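Local coordinates for protein similar to sp|P32453 Saccharomyces cerevisiae YNL315c ATP11 (Candida glabrata CBS 138, PDB 2P4F) that probably acts as a mitochondrial chaperone of the ATP11 family that binds unfolded protein and helps assemble the F1 part of ATP synthase, at residues Pro98-Leu102 with Ala189-Thr193; Leu114-Glu120 with Lys227-Leu231; Thr193-Thr199 with Pro213-Phe219; Arg256-Ala260 with Arg271-Leu275; Thr265-Arg271 with Leu293-Asn299. One frame throughout, in Å; residues are numbered along the deposited sequence.

Interaction 1. Residues Pro98-Leu102 with Ala189-Thr193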
# COMPACT_ATOMS: atom_id res chain seq x y z
N PRO A 98 5.15 -14.04 -13.19
CA PRO A 98 6.21 -13.02 -13.27
C PRO A 98 6.35 -12.22 -11.99
O PRO A 98 7.28 -11.40 -11.89
CB PRO A 98 5.77 -12.07 -14.40
CG PRO A 98 4.29 -12.31 -14.45
CD PRO A 98 3.99 -13.71 -14.01
N TYR A 99 5.44 -12.41 -11.03
CA TYR A 99 5.56 -11.75 -9.74
C TYR A 99 5.78 -12.83 -8.70
O TYR A 99 5.36 -13.99 -8.90
CB TYR A 99 4.31 -10.93 -9.38
CG TYR A 99 3.06 -11.78 -9.47
CD1 TYR A 99 2.54 -12.43 -8.35
CD2 TYR A 99 2.40 -11.93 -10.69
CE1 TYR A 99 1.42 -13.21 -8.39
CE2 TYR A 99 1.27 -12.71 -10.73
CZ TYR A 99 0.77 -13.34 -9.60
OH TYR A 99 -0.37 -14.13 -9.66
N LYS A 100 6.43 -12.43 -7.62
CA LYS A 100 6.68 -13.37 -6.54
C LYS A 100 5.45 -13.47 -5.65
O LYS A 100 4.82 -12.46 -5.35
CB LYS A 100 7.91 -13.00 -5.71
CG LYS A 100 9.12 -13.15 -6.63
CD LYS A 100 10.39 -13.26 -5.85
CE LYS A 100 11.55 -13.10 -6.82
NZ LYS A 100 12.63 -12.33 -6.17
N THR A 101 5.11 -14.67 -5.27
CA THR A 101 4.05 -14.88 -4.31
C THR A 101 4.60 -15.29 -2.95
O THR A 101 5.83 -15.43 -2.83
CB THR A 101 3.04 -15.96 -4.79
OG1 THR A 101 3.68 -17.24 -4.76
CG2 THR A 101 2.58 -15.66 -6.20
N LEU A 102 3.70 -15.46 -1.98
CA LEU A 102 4.21 -15.75 -0.64
C LEU A 102 5.09 -16.99 -0.65
O LEU A 102 6.13 -16.98 0.06
CB LEU A 102 3.03 -15.90 0.33
CG LEU A 102 3.47 -16.15 1.78
CD1 LEU A 102 4.43 -15.07 2.31
CD2 LEU A 102 2.24 -16.21 2.67
N ALA A 189 -2.30 -8.58 -8.91
CA ALA A 189 -1.40 -9.45 -9.64
C ALA A 189 -2.03 -10.83 -9.73
O ALA A 189 -2.00 -11.52 -10.76
CB ALA A 189 -0.06 -9.52 -8.90
N GLY A 190 -2.62 -11.25 -8.65
CA GLY A 190 -3.29 -12.55 -8.68
C GLY A 190 -4.25 -12.67 -7.51
O GLY A 190 -4.37 -11.76 -6.69
N PRO A 191 -4.95 -13.79 -7.37
CA PRO A 191 -5.98 -13.85 -6.33
C PRO A 191 -5.40 -13.71 -4.94
O PRO A 191 -6.15 -13.29 -4.02
CB PRO A 191 -6.59 -15.25 -6.49
CG PRO A 191 -5.68 -16.02 -7.37
CD PRO A 191 -4.87 -15.03 -8.17
N ASN A 192 -4.12 -14.05 -4.76
CA ASN A 192 -3.58 -13.93 -3.40
C ASN A 192 -2.51 -12.85 -3.25
O ASN A 192 -1.80 -12.76 -2.24
CB ASN A 192 -2.92 -15.26 -2.98
CG ASN A 192 -4.02 -16.29 -2.76
OD1 ASN A 192 -4.89 -16.07 -1.91
ND2 ASN A 192 -4.00 -17.38 -3.53
N THR A 193 -2.37 -11.99 -4.29
CA THR A 193 -1.23 -11.07 -4.30
C THR A 193 -1.64 -9.72 -4.85
O THR A 193 -2.03 -9.63 -6.03
CB THR A 193 -0.09 -11.63 -5.16
OG1 THR A 193 0.10 -13.04 -4.90
CG2 THR A 193 1.27 -10.96 -4.87
O HOH W 1 -2.11 -14.13 -11.49
O HOH W 2 1.15 -14.06 -2.55

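Interaction 2. Residues Leu114-Glu120 with Lys227-Leu231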
# COMPACT_ATOMS: atom_id res chain seq x y z
N LEU A 114 2.30 -23.70 11.52
CA LEU A 114 2.81 -22.70 12.46
C LEU A 114 1.68 -21.85 13.01
O LEU A 114 0.65 -21.69 12.34
CB LEU A 114 3.86 -21.82 11.77
CG LEU A 114 5.13 -22.59 11.37
CD1 LEU A 114 6.12 -21.58 10.75
CD2 LEU A 114 5.73 -23.31 12.57
N SER A 115 1.90 -21.24 14.20
CA SER A 115 0.92 -20.31 14.72
C SER A 115 1.04 -18.97 14.00
O SER A 115 2.01 -18.69 13.28
CB SER A 115 1.17 -20.11 16.20
OG SER A 115 2.41 -19.38 16.36
N LYS A 116 0.02 -18.12 14.23
CA LYS A 116 0.08 -16.75 13.65
C LYS A 116 1.36 -16.04 14.07
O LYS A 116 2.03 -15.34 13.28
CB LYS A 116 -1.16 -15.98 14.11
CG LYS A 116 -2.49 -16.50 13.60
CD LYS A 116 -3.55 -15.46 14.00
CE LYS A 116 -4.98 -15.79 13.71
NZ LYS A 116 -5.72 -14.46 13.79
N GLN A 117 1.74 -16.15 15.34
CA GLN A 117 2.94 -15.45 15.84
C GLN A 117 4.20 -16.03 15.21
O GLN A 117 5.10 -15.28 14.86
CB GLN A 117 3.02 -15.56 17.37
CG GLN A 117 4.31 -14.95 17.90
CD GLN A 117 4.32 -14.63 19.37
OE1 GLN A 117 3.98 -13.52 19.80
NE2 GLN A 117 4.77 -15.62 20.14
N GLU A 118 4.23 -17.36 15.10
CA GLU A 118 5.43 -17.98 14.46
C GLU A 118 5.56 -17.54 13.02
O GLU A 118 6.67 -17.24 12.59
CB GLU A 118 5.27 -19.50 14.54
CG GLU A 118 5.51 -19.92 16.02
CD GLU A 118 5.11 -21.36 16.29
OE1 GLU A 118 4.27 -21.99 15.60
OE2 GLU A 118 5.66 -21.91 17.28
N VAL A 119 4.45 -17.47 12.27
CA VAL A 119 4.55 -16.96 10.90
C VAL A 119 5.04 -15.52 10.88
O VAL A 119 5.91 -15.16 10.05
CB VAL A 119 3.18 -17.01 10.19
CG1 VAL A 119 3.25 -16.32 8.80
CG2 VAL A 119 2.75 -18.49 10.05
N GLU A 120 4.50 -14.69 11.79
CA GLU A 120 4.95 -13.29 11.88
C GLU A 120 6.44 -13.22 12.19
O GLU A 120 7.15 -12.42 11.57
CB GLU A 120 4.15 -12.50 12.90
CG GLU A 120 4.66 -11.06 13.02
CD GLU A 120 3.74 -10.14 13.81
OE1 GLU A 120 2.61 -10.55 14.19
OE2 GLU A 120 4.13 -8.97 14.09
N LYS A 227 -5.74 -18.06 8.57
CA LYS A 227 -5.19 -17.42 9.76
C LYS A 227 -5.63 -15.97 9.90
O LYS A 227 -5.18 -15.31 10.82
CB LYS A 227 -3.66 -17.42 9.74
CG LYS A 227 -3.07 -18.81 9.97
CD LYS A 227 -1.54 -18.78 9.87
CE LYS A 227 -0.98 -19.82 10.82
NZ LYS A 227 -1.11 -21.16 10.13
N ASP A 228 -6.49 -15.47 8.99
CA ASP A 228 -6.94 -14.09 9.06
C ASP A 228 -5.78 -13.08 9.10
O ASP A 228 -5.85 -12.04 9.76
CB ASP A 228 -7.85 -13.90 10.29
CG ASP A 228 -8.63 -12.61 10.20
OD1 ASP A 228 -8.97 -12.09 9.11
OD2 ASP A 228 -8.89 -12.05 11.30
N MET A 229 -4.73 -13.37 8.35
CA MET A 229 -3.51 -12.59 8.28
C MET A 229 -3.12 -12.21 6.87
O MET A 229 -3.27 -13.06 5.99
CB MET A 229 -2.32 -13.46 8.79
CG MET A 229 -2.27 -13.80 10.24
SD MET A 229 -0.86 -14.95 10.40
CE MET A 229 0.46 -13.76 10.60
N VAL A 230 -2.65 -10.99 6.70
CA VAL A 230 -2.06 -10.53 5.43
C VAL A 230 -0.62 -10.19 5.69
O VAL A 230 -0.35 -9.45 6.67
CB VAL A 230 -2.84 -9.30 4.88
CG1 VAL A 230 -2.16 -8.70 3.67
CG2 VAL A 230 -4.27 -9.77 4.58
N LEU A 231 0.30 -10.68 4.90
CA LEU A 231 1.74 -10.39 5.10
C LEU A 231 2.13 -9.33 4.09
O LEU A 231 1.84 -9.49 2.87
CB LEU A 231 2.54 -11.68 4.89
CG LEU A 231 2.29 -12.75 5.98
CD1 LEU A 231 3.33 -13.84 5.73
CD2 LEU A 231 2.36 -12.21 7.36
O HOH W 3 -5.29 -11.77 12.45

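Interaction 3. Residues Thr193-Thr199 with Pro213-Phe219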
# COMPACT_ATOMS: atom_id res chain seq x y z
N THR A 193 -2.37 -11.99 -4.29
CA THR A 193 -1.23 -11.07 -4.30
C THR A 193 -1.64 -9.72 -4.85
O THR A 193 -2.03 -9.63 -6.03
CB THR A 193 -0.09 -11.63 -5.16
OG1 THR A 193 0.10 -13.04 -4.90
CG2 THR A 193 1.27 -10.96 -4.87
N VAL A 194 -1.54 -8.69 -4.03
CA VAL A 194 -2.00 -7.33 -4.38
C VAL A 194 -0.84 -6.40 -4.24
O VAL A 194 -0.10 -6.50 -3.23
CB VAL A 194 -3.15 -6.92 -3.45
CG1 VAL A 194 -3.58 -5.47 -3.75
CG2 VAL A 194 -4.34 -7.88 -3.61
N HIS A 195 -0.60 -5.53 -5.22
CA HIS A 195 0.54 -4.63 -5.15
C HIS A 195 0.07 -3.18 -5.01
O HIS A 195 -0.97 -2.83 -5.58
CB HIS A 195 1.38 -4.72 -6.43
CG HIS A 195 2.00 -6.07 -6.63
ND1 HIS A 195 2.62 -6.37 -7.83
CD2 HIS A 195 2.18 -7.13 -5.80
CE1 HIS A 195 3.12 -7.61 -7.70
NE2 HIS A 195 2.87 -8.12 -6.49
N CYS A 196 0.85 -2.36 -4.32
CA CYS A 196 0.61 -0.92 -4.29
C CYS A 196 1.89 -0.26 -4.77
O CYS A 196 2.97 -0.54 -4.15
CB CYS A 196 0.22 -0.51 -2.85
SG CYS A 196 -0.13 1.29 -2.81
N LEU A 197 1.88 0.54 -5.83
CA LEU A 197 3.06 1.12 -6.44
C LEU A 197 2.99 2.64 -6.25
O LEU A 197 1.92 3.21 -6.55
CB LEU A 197 3.08 0.82 -7.93
CG LEU A 197 2.87 -0.66 -8.37
CD1 LEU A 197 3.01 -0.73 -9.89
CD2 LEU A 197 3.80 -1.58 -7.63
N ILE A 198 4.04 3.26 -5.79
CA ILE A 198 4.06 4.71 -5.60
C ILE A 198 5.17 5.30 -6.44
O ILE A 198 6.33 4.87 -6.35
CB ILE A 198 4.14 5.06 -4.09
CG1 ILE A 198 3.16 4.24 -3.23
CG2 ILE A 198 3.92 6.58 -3.91
CD1 ILE A 198 3.26 4.56 -1.73
N THR A 199 4.82 6.30 -7.27
CA THR A 199 5.68 6.85 -8.29
C THR A 199 5.63 8.38 -8.26
O THR A 199 4.54 8.96 -8.08
CB THR A 199 5.19 6.42 -9.70
OG1 THR A 199 5.08 5.00 -9.70
CG2 THR A 199 6.18 6.86 -10.77
N PRO A 213 8.46 2.90 -10.10
CA PRO A 213 7.99 3.36 -8.79
C PRO A 213 9.16 3.43 -7.82
O PRO A 213 10.01 2.56 -7.79
CB PRO A 213 7.03 2.28 -8.30
CG PRO A 213 6.78 1.41 -9.47
CD PRO A 213 7.83 1.64 -10.53
N HIS A 214 9.19 4.45 -6.97
CA HIS A 214 10.23 4.43 -5.93
C HIS A 214 9.86 3.47 -4.81
O HIS A 214 10.75 3.03 -4.07
CB HIS A 214 10.44 5.82 -5.36
CG HIS A 214 9.19 6.54 -4.92
ND1 HIS A 214 8.49 6.17 -3.79
CD2 HIS A 214 8.58 7.64 -5.48
CE1 HIS A 214 7.46 7.01 -3.66
NE2 HIS A 214 7.50 7.91 -4.67
N THR A 215 8.58 3.14 -4.64
CA THR A 215 8.13 2.25 -3.55
C THR A 215 7.19 1.20 -4.14
O THR A 215 6.20 1.60 -4.82
CB THR A 215 7.41 3.06 -2.47
OG1 THR A 215 8.35 4.00 -1.90
CG2 THR A 215 6.96 2.16 -1.30
N THR A 216 7.45 -0.07 -3.91
CA THR A 216 6.52 -1.13 -4.35
C THR A 216 6.17 -1.92 -3.12
O THR A 216 7.09 -2.35 -2.36
CB THR A 216 7.19 -2.03 -5.39
OG1 THR A 216 7.36 -1.23 -6.60
CG2 THR A 216 6.36 -3.23 -5.82
N ILE A 217 4.91 -2.18 -2.87
CA ILE A 217 4.45 -2.92 -1.70
C ILE A 217 3.66 -4.12 -2.20
O ILE A 217 2.82 -3.98 -3.08
CB ILE A 217 3.59 -2.03 -0.79
CG1 ILE A 217 4.34 -0.71 -0.41
CG2 ILE A 217 3.15 -2.82 0.40
CD1 ILE A 217 3.51 0.35 0.16
N GLN A 218 3.95 -5.30 -1.59
CA GLN A 218 3.17 -6.48 -1.87
C GLN A 218 2.36 -6.83 -0.61
O GLN A 218 2.93 -6.77 0.51
CB GLN A 218 4.01 -7.72 -2.20
CG GLN A 218 4.90 -7.58 -3.46
CD GLN A 218 5.40 -8.98 -3.81
OE1 GLN A 218 6.28 -9.47 -3.04
NE2 GLN A 218 4.86 -9.62 -4.86
N PHE A 219 1.08 -7.19 -0.85
CA PHE A 219 0.24 -7.76 0.20
C PHE A 219 -0.08 -9.18 -0.21
O PHE A 219 -0.63 -9.38 -1.29
CB PHE A 219 -1.04 -6.95 0.36
CG PHE A 219 -0.81 -5.55 0.86
CD1 PHE A 219 -0.79 -5.24 2.22
CD2 PHE A 219 -0.62 -4.51 -0.05
CE1 PHE A 219 -0.60 -3.95 2.73
CE2 PHE A 219 -0.40 -3.22 0.43
CZ PHE A 219 -0.43 -2.94 1.79

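Interaction 4. Residues Arg256-Ala260 with Arg271-Leu275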
# COMPACT_ATOMS: atom_id res chain seq x y z
N ARG A 256 -5.43 5.72 5.11
CA ARG A 256 -6.48 6.65 5.56
C ARG A 256 -7.48 6.92 4.46
O ARG A 256 -8.67 7.05 4.73
CB ARG A 256 -5.85 7.97 6.06
CG ARG A 256 -5.07 7.77 7.38
CD ARG A 256 -4.96 9.04 8.21
NE ARG A 256 -4.36 10.13 7.40
CZ ARG A 256 -4.30 11.35 7.91
NH1 ARG A 256 -3.77 12.34 7.20
NH2 ARG A 256 -4.75 11.60 9.15
N PHE A 257 -7.00 7.05 3.22
CA PHE A 257 -7.90 7.33 2.10
C PHE A 257 -8.63 6.07 1.64
O PHE A 257 -9.81 6.14 1.25
CB PHE A 257 -7.12 7.97 0.94
CG PHE A 257 -6.86 9.45 1.24
CD1 PHE A 257 -7.78 10.41 0.83
CD2 PHE A 257 -5.71 9.84 1.91
CE1 PHE A 257 -7.49 11.73 1.12
CE2 PHE A 257 -5.43 11.16 2.22
CZ PHE A 257 -6.35 12.13 1.81
N TYR A 258 -7.97 4.89 1.75
CA TYR A 258 -8.60 3.67 1.26
C TYR A 258 -9.44 3.00 2.34
O TYR A 258 -9.36 1.85 2.67
CB TYR A 258 -7.52 2.73 0.70
CG TYR A 258 -7.20 3.16 -0.73
CD1 TYR A 258 -7.86 2.58 -1.81
CD2 TYR A 258 -6.24 4.16 -0.98
CE1 TYR A 258 -7.58 2.97 -3.12
CE2 TYR A 258 -5.94 4.56 -2.29
CZ TYR A 258 -6.62 3.94 -3.34
OH TYR A 258 -6.32 4.35 -4.63
N GLY A 259 -10.38 3.73 2.90
CA GLY A 259 -11.34 3.00 3.74
C GLY A 259 -11.14 3.48 5.16
O GLY A 259 -11.94 3.16 6.05
N ALA A 260 -10.06 4.25 5.29
CA ALA A 260 -9.80 5.03 6.53
C ALA A 260 -9.98 4.16 7.76
O ALA A 260 -10.55 4.54 8.80
CB ALA A 260 -10.71 6.24 6.61
N ARG A 271 -12.34 11.96 3.21
CA ARG A 271 -11.24 11.30 2.49
C ARG A 271 -11.72 10.25 1.50
O ARG A 271 -11.23 10.20 0.33
CB ARG A 271 -10.28 10.64 3.50
CG ARG A 271 -9.48 11.67 4.29
CD ARG A 271 -8.25 11.01 4.96
NE ARG A 271 -7.54 12.08 5.67
CZ ARG A 271 -7.65 12.32 6.98
NH1 ARG A 271 -8.42 11.54 7.76
NH2 ARG A 271 -6.99 13.34 7.56
N ILE A 272 -12.66 9.41 1.91
CA ILE A 272 -13.14 8.38 1.01
C ILE A 272 -13.84 9.04 -0.18
O ILE A 272 -13.69 8.61 -1.32
CB ILE A 272 -14.06 7.41 1.76
CG1 ILE A 272 -13.24 6.55 2.72
CG2 ILE A 272 -14.90 6.59 0.78
CD1 ILE A 272 -14.03 5.88 3.82
N GLN A 273 -14.61 10.09 0.07
CA GLN A 273 -15.33 10.74 -1.03
C GLN A 273 -14.35 11.35 -2.03
O GLN A 273 -14.57 11.35 -3.25
CB GLN A 273 -16.25 11.86 -0.47
CG GLN A 273 -17.10 12.50 -1.58
CD GLN A 273 -18.13 11.52 -2.12
OE1 GLN A 273 -18.91 10.92 -1.37
NE2 GLN A 273 -18.17 11.31 -3.44
N LEU A 274 -13.22 11.88 -1.51
CA LEU A 274 -12.25 12.44 -2.44
C LEU A 274 -11.61 11.36 -3.31
O LEU A 274 -11.32 11.54 -4.52
CB LEU A 274 -11.12 13.13 -1.66
CG LEU A 274 -10.19 14.02 -2.46
CD1 LEU A 274 -10.91 15.24 -3.04
CD2 LEU A 274 -8.98 14.42 -1.60
N LEU A 275 -11.32 10.22 -2.69
CA LEU A 275 -10.78 9.05 -3.43
C LEU A 275 -11.76 8.65 -4.53
O LEU A 275 -11.39 8.40 -5.73
CB LEU A 275 -10.55 7.88 -2.46
CG LEU A 275 -10.19 6.55 -3.13
CD1 LEU A 275 -8.83 6.66 -3.80
CD2 LEU A 275 -10.23 5.46 -2.07
O HOH W 4 -9.29 8.83 7.35

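Interaction 5. Residues Thr265-Arg271 with Leu293-Asn299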
# COMPACT_ATOMS: atom_id res chain seq x y z
N THR A 265 -15.94 8.72 10.94
CA THR A 265 -15.94 10.15 11.23
C THR A 265 -16.17 10.98 9.97
O THR A 265 -16.00 10.56 8.83
CB THR A 265 -14.59 10.55 11.83
OG1 THR A 265 -13.61 10.27 10.81
CG2 THR A 265 -14.24 9.74 13.07
N SER A 266 -16.55 12.25 10.15
CA SER A 266 -16.82 13.13 9.01
C SER A 266 -15.56 13.25 8.17
O SER A 266 -15.58 13.19 6.94
CB SER A 266 -17.32 14.51 9.47
OG SER A 266 -18.48 14.30 10.31
N ILE A 267 -14.39 13.40 8.83
CA ILE A 267 -13.26 13.61 7.91
C ILE A 267 -12.86 12.32 7.18
O ILE A 267 -12.40 12.34 6.02
CB ILE A 267 -12.06 14.18 8.67
CG1 ILE A 267 -10.92 14.58 7.73
CG2 ILE A 267 -11.54 13.24 9.75
CD1 ILE A 267 -9.95 15.56 8.36
N ALA A 268 -13.04 11.17 7.82
CA ALA A 268 -12.77 9.91 7.14
C ALA A 268 -13.68 9.80 5.91
O ALA A 268 -13.28 9.38 4.82
CB ALA A 268 -12.98 8.74 8.09
N LYS A 269 -14.95 10.18 6.08
CA LYS A 269 -15.87 10.16 4.92
C LYS A 269 -15.43 11.15 3.85
O LYS A 269 -15.59 10.86 2.65
CB LYS A 269 -17.33 10.42 5.35
CG LYS A 269 -17.86 9.39 6.33
CD LYS A 269 -19.32 9.70 6.73
CE LYS A 269 -19.59 9.33 8.17
NZ LYS A 269 -20.73 10.17 8.67
N GLU A 270 -14.86 12.29 4.27
CA GLU A 270 -14.39 13.25 3.28
C GLU A 270 -13.21 12.68 2.49
O GLU A 270 -13.10 12.85 1.27
CB GLU A 270 -13.90 14.54 3.91
CG GLU A 270 -14.97 15.46 4.42
CD GLU A 270 -14.28 16.71 4.97
OE1 GLU A 270 -14.15 16.83 6.21
OE2 GLU A 270 -13.90 17.53 4.10
N ARG A 271 -12.34 11.96 3.21
CA ARG A 271 -11.24 11.30 2.49
C ARG A 271 -11.72 10.25 1.50
O ARG A 271 -11.23 10.20 0.33
CB ARG A 271 -10.28 10.64 3.50
CG ARG A 271 -9.48 11.67 4.29
CD ARG A 271 -8.25 11.01 4.96
NE ARG A 271 -7.54 12.08 5.67
CZ ARG A 271 -7.65 12.32 6.98
NH1 ARG A 271 -8.42 11.54 7.76
NH2 ARG A 271 -6.99 13.34 7.56
N LEU A 293 -6.51 17.39 3.30
CA LEU A 293 -6.95 16.19 3.98
C LEU A 293 -5.77 15.25 4.21
O LEU A 293 -5.76 14.49 5.17
CB LEU A 293 -8.02 15.43 3.19
CG LEU A 293 -9.40 16.06 3.09
CD1 LEU A 293 -10.25 15.34 2.05
CD2 LEU A 293 -10.17 16.00 4.40
N ALA A 294 -4.76 15.28 3.34
CA ALA A 294 -3.61 14.38 3.57
C ALA A 294 -2.75 14.87 4.73
O ALA A 294 -2.10 14.09 5.41
CB ALA A 294 -2.79 14.33 2.29
N GLN A 295 -2.73 16.19 4.98
CA GLN A 295 -1.91 16.79 6.01
C GLN A 295 -2.64 16.85 7.34
O GLN A 295 -1.93 16.97 8.35
CB GLN A 295 -1.49 18.24 5.66
CG GLN A 295 -0.57 18.32 4.46
CD GLN A 295 -0.08 19.67 4.03
OE1 GLN A 295 -0.62 20.74 4.38
NE2 GLN A 295 1.01 19.61 3.26
N SER A 296 -3.96 16.78 7.35
CA SER A 296 -4.77 16.86 8.57
C SER A 296 -4.49 15.68 9.49
O SER A 296 -4.44 14.54 8.99
CB SER A 296 -6.28 16.81 8.28
OG SER A 296 -6.95 16.59 9.50
N MET A 297 -4.33 15.94 10.80
CA MET A 297 -4.04 14.87 11.73
C MET A 297 -5.26 14.09 12.20
O MET A 297 -5.15 13.09 12.93
CB MET A 297 -3.30 15.49 12.94
CG MET A 297 -1.99 16.06 12.39
SD MET A 297 -0.62 14.92 12.65
CE MET A 297 -0.32 14.30 11.00
N GLU A 298 -6.45 14.54 11.81
CA GLU A 298 -7.65 13.90 12.31
C GLU A 298 -7.96 12.66 11.47
O GLU A 298 -7.74 12.74 10.26
CB GLU A 298 -8.83 14.85 12.27
CG GLU A 298 -8.54 16.11 13.10
CD GLU A 298 -9.83 16.90 13.18
OE1 GLU A 298 -10.05 17.68 12.23
OE2 GLU A 298 -10.57 16.68 14.15
N ASN A 299 -8.45 11.66 12.19
CA ASN A 299 -8.77 10.39 11.53
C ASN A 299 -10.27 10.15 11.47
O ASN A 299 -11.06 10.96 11.97
CB ASN A 299 -8.10 9.21 12.25
CG ASN A 299 -6.60 9.42 12.37
OD1 ASN A 299 -6.00 9.28 13.45
ND2 ASN A 299 -5.97 9.77 11.27
OXT ASN A 299 -10.61 9.09 10.90

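Interaction 1. Residues Pro98-Leu102 with Ala189-Thr193
Aromatic packing dominates the meeting of Y99 with A189. The methyl CB of A189 sits almost exactly on the normal through the phenol ring, 3.7 Å from its centroid, a CH-pi contact over one face. With chi1 at 54°, the ring of Y99 lies over its own backbone, between N and the carbonyl carbon, and runs out to the bulge at A189 and G190. T193 adds van der Waals contact: its hydroxyl OG1 lies 3.7 Å from CE1 of Y99, and T101 CG2 packs on that same OG1 nearly at a right angle. Polar links run through water. One molecule, in the plane of the ring, is 2.5 Å from Y99 OH and donates to A189 O at 2.7 Å. Another takes the N-H of L102, donates to N192 O and bonds T193 OG1 at 2.8 Å. The loop ahead of helix 102-105 is thereby laid on the turn joining strands 179-190 and 193-200, with H195 beside Y99 and H220 and L223 against L102.

Interaction 2. Residues Leu114-Glu120 with Lys227-Leu231
A water molecule joins K116 to D228: it donates to the carbonyl D228 O at 2.8 Å and accepts from the ammonium K116 NZ. The lysine arrives as a straight rod, extended beyond CG, and passes alongside K227 O, which lies 3.1 Å from K116 NZ. Opposite charge is near as well, D228 OD2 being 4.7 Å from K116 NZ, although OD1 of that aspartate is taken by the backbone N of V141. The second lysine works the other way. K227 is bent at chi3 and chi4 (79°), which turns its tip to the start of the helix, where NZ makes a weak hydrogen bond of 2.9 Å to L114 O. That entry is shaped by a capping box in which S115 OG accepts from E118 N and E118 OE1 from S115 N. Beside the two lysines M229 packs against the helix. Its sulphur lies 3.9 Å from K116 CB, and the bend at chi3 (86°) carries CE to K116 O at 3.5 Å. Deeper in, CG1 of V119 meets CD1 of L231 at 3.9 Å. The axis of segment 116-120, the start of helix 116-126, runs nearly parallel (5°) to that of 229-231 in strand 229-236, 10.6 Å away, with V137 of strand 133-139 touching M229 and L231, L223 against V119, and W123 of the same helix against L231.

Interaction 3. Residues Thr193-Thr199 with Pro213-Phe219
C196 and I217 form the middle of the apolar face, their CB atoms 4.2 Å apart in a hydrogen-bonded pair. On one side the F219 ring presents its edge to C196 CB, and V194 faces F219; on the other, I198 is paired with T215. Helix 244-257 packs on this face through L250 and L251. The strands are antiparallel, 4.7 Å between axes, a central pair of the six-stranded antiparallel sheet, the half barrel of Atp11. F219 N gives the shortest backbone bond, 2.7 Å to V194 O. At the far end the ladder is distorted by a classic bulge: H214 and T215 both face I198, whose carbonyl O sits over the centre of the H214 ring, 3.4 Å above its plane. H214 NE2 bonds Q182, and its ND1 and T215 OG1 are hydrogen-bonded. Over the opposite face, L197 CD2 lies against T216 CG2 at 3.5 Å. There Q218 NE2 donates to H195 NE2 at 3.0 Å, almost straight at 175° but tilted 34° from the imidazole plane; this is consistent with a neutral imidazole. Y105 OH and N233 hold Q218 OE1, while K100 O takes another bond from the amide nitrogen.

Interaction 4. Residues Arg256-Ala260 with Arg271-Leu275
The backbones of F257 and R271 approach to 5.2 Å between CA atoms, just where helix 244-257 ends and Y258 centres an inverse gamma turn. Over the F257 ring lies the aliphatic part of R271, its CD 3.8 Å from the ring centroid and 10° off the normal. The guanidinium leaves past the ring and stacks flat on that of R256, centres 3.6 Å apart and planes at 27°. The two groups carry like charge, but R256 is bound to N253 OD1 and S296 O, R271 to L293 O and E298 O, which probably offsets the repulsion. A water links R256 O with R271 NH1. L275 CD2 sits over a face of the Y258 ring, 3.8 Å from the centroid, and CD1 is 3.5 Å from Y258 OH, itself hydrogen-bonded to N154 O. I272 CD1 rests on CA of G259 at 3.9 Å. Around this junction F157 of strand 156-162 touches F257, Y258 and L275, L293 of helix 287-295 adjoins F257, and Y150 of helix 140-153 meets Y258 and I272.

Interaction 5. Residues Thr265-Arg271 with Leu293-Asn299
R271 reaches L293 through a chain extended from CG to NE (chi3 179°), and its last torsion, chi4 99°, turns the guanidinium plane so that its edge meets two carbonyls. L293 O is gripped side-on by NE and NH2, at 3.0 and 2.9 Å; NE comes from above the carbonyl plane, 47° out, and NH2 lies within it. E298 O is held end-on by NH1 and NH2, both 2.9 Å, with NH1 on a lone pair. I267, its CG1 anti to N, runs antiparallel alongside L293, CG1 to CD2 3.7 Å, and also lies against one face of the guanidinium. Further out, T265 caps the helix by accepting from A268 N and donates from OG1 to N299 O of the terminal carboxylate at 2.9 Å. With the water bound to NH1 as well, every N-H of the guanidinium has a partner, so its rotation is fixed, and the positive charge probably polarises both carbonyls while the C-terminal tail is anchored to the start of helix 266-280.

In the fold
From the N terminus, interaction 1 is the first to open and closes a loop of 86 residues on the turn after strand 179-190. Interaction 2, tying helix 116-126 to strand 229-236, starts inside that loop and ends beyond it, so the two cross, and they touch through L102 and L231. Interaction 3 is in series with interaction 1, sharing T193, and is nested within interaction 2, joining neighbouring strands of the sheet that the first two also reach. Interactions 4 and 5 follow, 256-275 and 265-299; they cross and share R271, their centres about 8 Å apart. Interaction 1 lies across the chain's centre from interactions 4 and 5, which tie the last three helices together and secure the C terminus.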